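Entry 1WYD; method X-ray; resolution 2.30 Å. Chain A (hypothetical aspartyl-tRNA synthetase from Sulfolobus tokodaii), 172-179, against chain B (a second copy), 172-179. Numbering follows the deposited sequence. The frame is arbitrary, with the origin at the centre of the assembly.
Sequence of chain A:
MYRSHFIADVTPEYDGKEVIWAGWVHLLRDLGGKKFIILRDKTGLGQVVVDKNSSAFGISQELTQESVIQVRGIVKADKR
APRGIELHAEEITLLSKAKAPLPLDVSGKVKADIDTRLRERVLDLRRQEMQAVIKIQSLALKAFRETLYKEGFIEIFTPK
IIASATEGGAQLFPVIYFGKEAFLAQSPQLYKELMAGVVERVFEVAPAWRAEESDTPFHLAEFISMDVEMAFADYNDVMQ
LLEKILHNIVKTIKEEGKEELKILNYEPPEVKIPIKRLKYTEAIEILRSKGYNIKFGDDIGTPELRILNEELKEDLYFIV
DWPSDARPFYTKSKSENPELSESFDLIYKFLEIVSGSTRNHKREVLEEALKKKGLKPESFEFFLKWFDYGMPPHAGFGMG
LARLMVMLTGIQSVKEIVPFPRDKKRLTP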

# COMPACT_ATOMS: atom_id res chain seq x y z
N LEU A 172 -8.18 16.23 -13.75
CA LEU A 172 -7.86 14.82 -13.64
C LEU A 172 -7.39 14.27 -14.98
O LEU A 172 -7.78 14.80 -16.07
CB LEU A 172 -9.11 14.06 -13.16
CG LEU A 172 -9.42 13.79 -11.69
CD1 LEU A 172 -8.89 14.85 -10.69
CD2 LEU A 172 -10.93 13.47 -11.47
N PHE A 173 -6.56 13.22 -14.91
CA PHE A 173 -6.05 12.52 -16.10
C PHE A 173 -7.16 11.65 -16.70
O PHE A 173 -7.68 10.79 -16.03
CB PHE A 173 -4.87 11.62 -15.75
CG PHE A 173 -3.55 12.36 -15.51
CD1 PHE A 173 -3.03 12.48 -14.22
CD2 PHE A 173 -2.86 12.94 -16.56
CE1 PHE A 173 -1.84 13.16 -13.98
CE2 PHE A 173 -1.66 13.65 -16.33
CZ PHE A 173 -1.13 13.74 -15.02
N PRO A 174 -7.54 11.88 -17.96
CA PRO A 174 -8.45 10.98 -18.67
C PRO A 174 -7.88 9.56 -18.87
O PRO A 174 -6.73 9.40 -19.29
CB PRO A 174 -8.57 11.65 -20.04
CG PRO A 174 -8.26 13.13 -19.75
CD PRO A 174 -7.18 13.07 -18.77
N VAL A 175 -8.72 8.56 -18.61
CA VAL A 175 -8.41 7.18 -18.96
C VAL A 175 -9.41 6.62 -19.93
O VAL A 175 -10.60 6.76 -19.71
CB VAL A 175 -8.47 6.22 -17.72
CG1 VAL A 175 -8.01 4.85 -18.14
CG2 VAL A 175 -7.65 6.74 -16.60
N ILE A 176 -8.95 5.95 -20.99
CA ILE A 176 -9.88 5.35 -21.94
C ILE A 176 -10.23 3.97 -21.45
O ILE A 176 -9.45 3.04 -21.55
CB ILE A 176 -9.34 5.33 -23.45
CG1 ILE A 176 -8.77 6.69 -23.85
CG2 ILE A 176 -10.46 4.92 -24.45
CD1 ILE A 176 -9.63 7.84 -23.37
N TYR A 177 -11.45 3.87 -20.98
CA TYR A 177 -11.89 2.80 -20.16
C TYR A 177 -13.10 2.17 -20.84
O TYR A 177 -14.22 2.63 -20.64
CB TYR A 177 -12.24 3.37 -18.75
CG TYR A 177 -12.62 2.27 -17.75
CD1 TYR A 177 -11.63 1.48 -17.15
CD2 TYR A 177 -13.95 2.03 -17.43
CE1 TYR A 177 -11.97 0.43 -16.21
CE2 TYR A 177 -14.30 1.00 -16.55
CZ TYR A 177 -13.30 0.21 -15.95
OH TYR A 177 -13.67 -0.79 -15.08
N PHE A 178 -12.86 1.12 -21.63
CA PHE A 178 -13.91 0.38 -22.35
C PHE A 178 -14.89 1.34 -23.05
O PHE A 178 -16.11 1.31 -22.78
CB PHE A 178 -14.69 -0.58 -21.43
CG PHE A 178 -13.81 -1.59 -20.71
CD1 PHE A 178 -13.32 -2.71 -21.38
CD2 PHE A 178 -13.45 -1.41 -19.35
CE1 PHE A 178 -12.48 -3.68 -20.73
CE2 PHE A 178 -12.62 -2.37 -18.65
CZ PHE A 178 -12.14 -3.51 -19.37
N GLY A 179 -14.35 2.19 -23.90
CA GLY A 179 -15.21 3.04 -24.69
C GLY A 179 -15.61 4.33 -24.02
O GLY A 179 -16.12 5.23 -24.71
N LEU B 172 -3.45 -2.53 -22.29
CA LEU B 172 -3.31 -1.55 -21.22
C LEU B 172 -4.27 -0.40 -21.42
O LEU B 172 -4.64 -0.07 -22.54
CB LEU B 172 -1.89 -1.02 -21.19
CG LEU B 172 -0.91 -1.76 -20.27
CD1 LEU B 172 -1.18 -3.18 -20.16
CD2 LEU B 172 0.53 -1.56 -20.71
N PHE B 173 -4.70 0.21 -20.32
CA PHE B 173 -5.55 1.37 -20.44
C PHE B 173 -4.77 2.59 -20.89
O PHE B 173 -3.75 2.94 -20.30
CB PHE B 173 -6.28 1.64 -19.14
CG PHE B 173 -7.31 0.61 -18.81
CD1 PHE B 173 -7.18 -0.18 -17.68
CD2 PHE B 173 -8.40 0.41 -19.63
CE1 PHE B 173 -8.12 -1.12 -17.39
CE2 PHE B 173 -9.35 -0.54 -19.33
CZ PHE B 173 -9.22 -1.28 -18.19
N PRO B 174 -5.21 3.21 -21.98
CA PRO B 174 -4.69 4.52 -22.40
C PRO B 174 -4.89 5.57 -21.31
O PRO B 174 -5.99 5.70 -20.80
CB PRO B 174 -5.55 4.84 -23.63
CG PRO B 174 -5.85 3.46 -24.21
CD PRO B 174 -6.20 2.69 -22.96
N VAL B 175 -3.82 6.28 -20.95
CA VAL B 175 -3.93 7.50 -20.15
C VAL B 175 -3.50 8.72 -21.01
O VAL B 175 -2.43 8.73 -21.62
CB VAL B 175 -3.10 7.43 -18.88
CG1 VAL B 175 -3.36 8.69 -17.97
CG2 VAL B 175 -3.40 6.11 -18.11
N ILE B 176 -4.36 9.72 -21.12
CA ILE B 176 -3.95 10.92 -21.85
C ILE B 176 -3.12 11.78 -20.86
O ILE B 176 -3.67 12.35 -19.92
CB ILE B 176 -5.17 11.69 -22.43
CG1 ILE B 176 -6.18 10.77 -23.15
CG2 ILE B 176 -4.70 12.89 -23.34
CD1 ILE B 176 -5.53 9.77 -24.14
N TYR B 177 -1.82 11.85 -21.11
CA TYR B 177 -0.86 12.36 -20.14
C TYR B 177 -0.04 13.55 -20.69
O TYR B 177 0.97 13.37 -21.40
CB TYR B 177 0.06 11.18 -19.73
CG TYR B 177 1.06 11.50 -18.65
CD1 TYR B 177 0.66 11.58 -17.30
CD2 TYR B 177 2.39 11.73 -18.96
CE1 TYR B 177 1.57 11.90 -16.28
CE2 TYR B 177 3.32 12.05 -17.96
CZ TYR B 177 2.92 12.13 -16.62
OH TYR B 177 3.85 12.45 -15.63
N PHE B 178 -0.47 14.77 -20.39
CA PHE B 178 0.22 15.96 -20.89
C PHE B 178 0.55 15.82 -22.42
O PHE B 178 1.69 16.05 -22.88
CB PHE B 178 1.49 16.22 -20.06
CG PHE B 178 1.24 16.40 -18.56
CD1 PHE B 178 0.59 17.54 -18.08
CD2 PHE B 178 1.67 15.43 -17.65
CE1 PHE B 178 0.37 17.72 -16.73
CE2 PHE B 178 1.49 15.60 -16.28
CZ PHE B 178 0.85 16.74 -15.79
N GLY B 179 -0.47 15.39 -23.18
CA GLY B 179 -0.37 15.33 -24.64
C GLY B 179 0.15 14.04 -25.25
O GLY B 179 0.42 13.97 -26.46

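The two copies present the same short strand to each other, running antiparallel at 159° and centred on Val A175 and Val B175, whose CA atoms lie 4.6 Å apart. Two hydrogen bonds flank this midpoint: Ile B176 N donates to Pro A174 O and Ile A176 N to Pro B174 O, each 3.0 Å and nearly straight. Proline can accept through its carbonyl but has no N-H to return a second bond, so each Pro-Ile pair is tied by one hydrogen bond. Each carbonyl also receives a CA-H...O contact, from Val B175 CA to Pro A174 O at 3.5 Å and from Val A175 CA to Pro B174 O at 3.4 Å.

From 173 through 177 side chains alternate between the two sides of this small ribbon. On one, each proline offers a compact, rigid ring against which an isoleucine lies: Ile A176 CG1 is 3.7 Å from Pro B174 CB, and Pro A174 CB is 4.0 Å from Ile B176 CG1. The isoleucines, branched at CB and in the same m, m rotamer in both copies, just reach each other, Ile A176 CG1 to Ile B176 CD1 at 4.5 Å.

The other side is aromatic. Phe A173 is the bump, and Val B175, Tyr B177 and Phe B178 line its hollow. Val B175, short and branched, puts CG1 4.0 Å from Phe A173 CB. Farther out, the Tyr B177 ring runs near parallel but slid aside, Phe A173 CE2 3.3 Å from Tyr B177 CD1; its OH is hydrogen-bonded elsewhere in the structure. The backbone turns at Phe B178 (phi 46°), whose face meets the edge of Phe A173 in an offset edge-to-face pair, setting ring hydrogens against pi density. Phe B173 fills the equivalent hollow in chain A, its edge likewise offset toward the face of Phe A178, although its pairing with Tyr A177 is oblique, at 36°. A flat ring suits this hollow: it lies alongside the tyrosine while its edge, with slightly positive hydrogens, meets a carbonyl, Phe A173 CD2 to Ile B176 O at 3.5 Å.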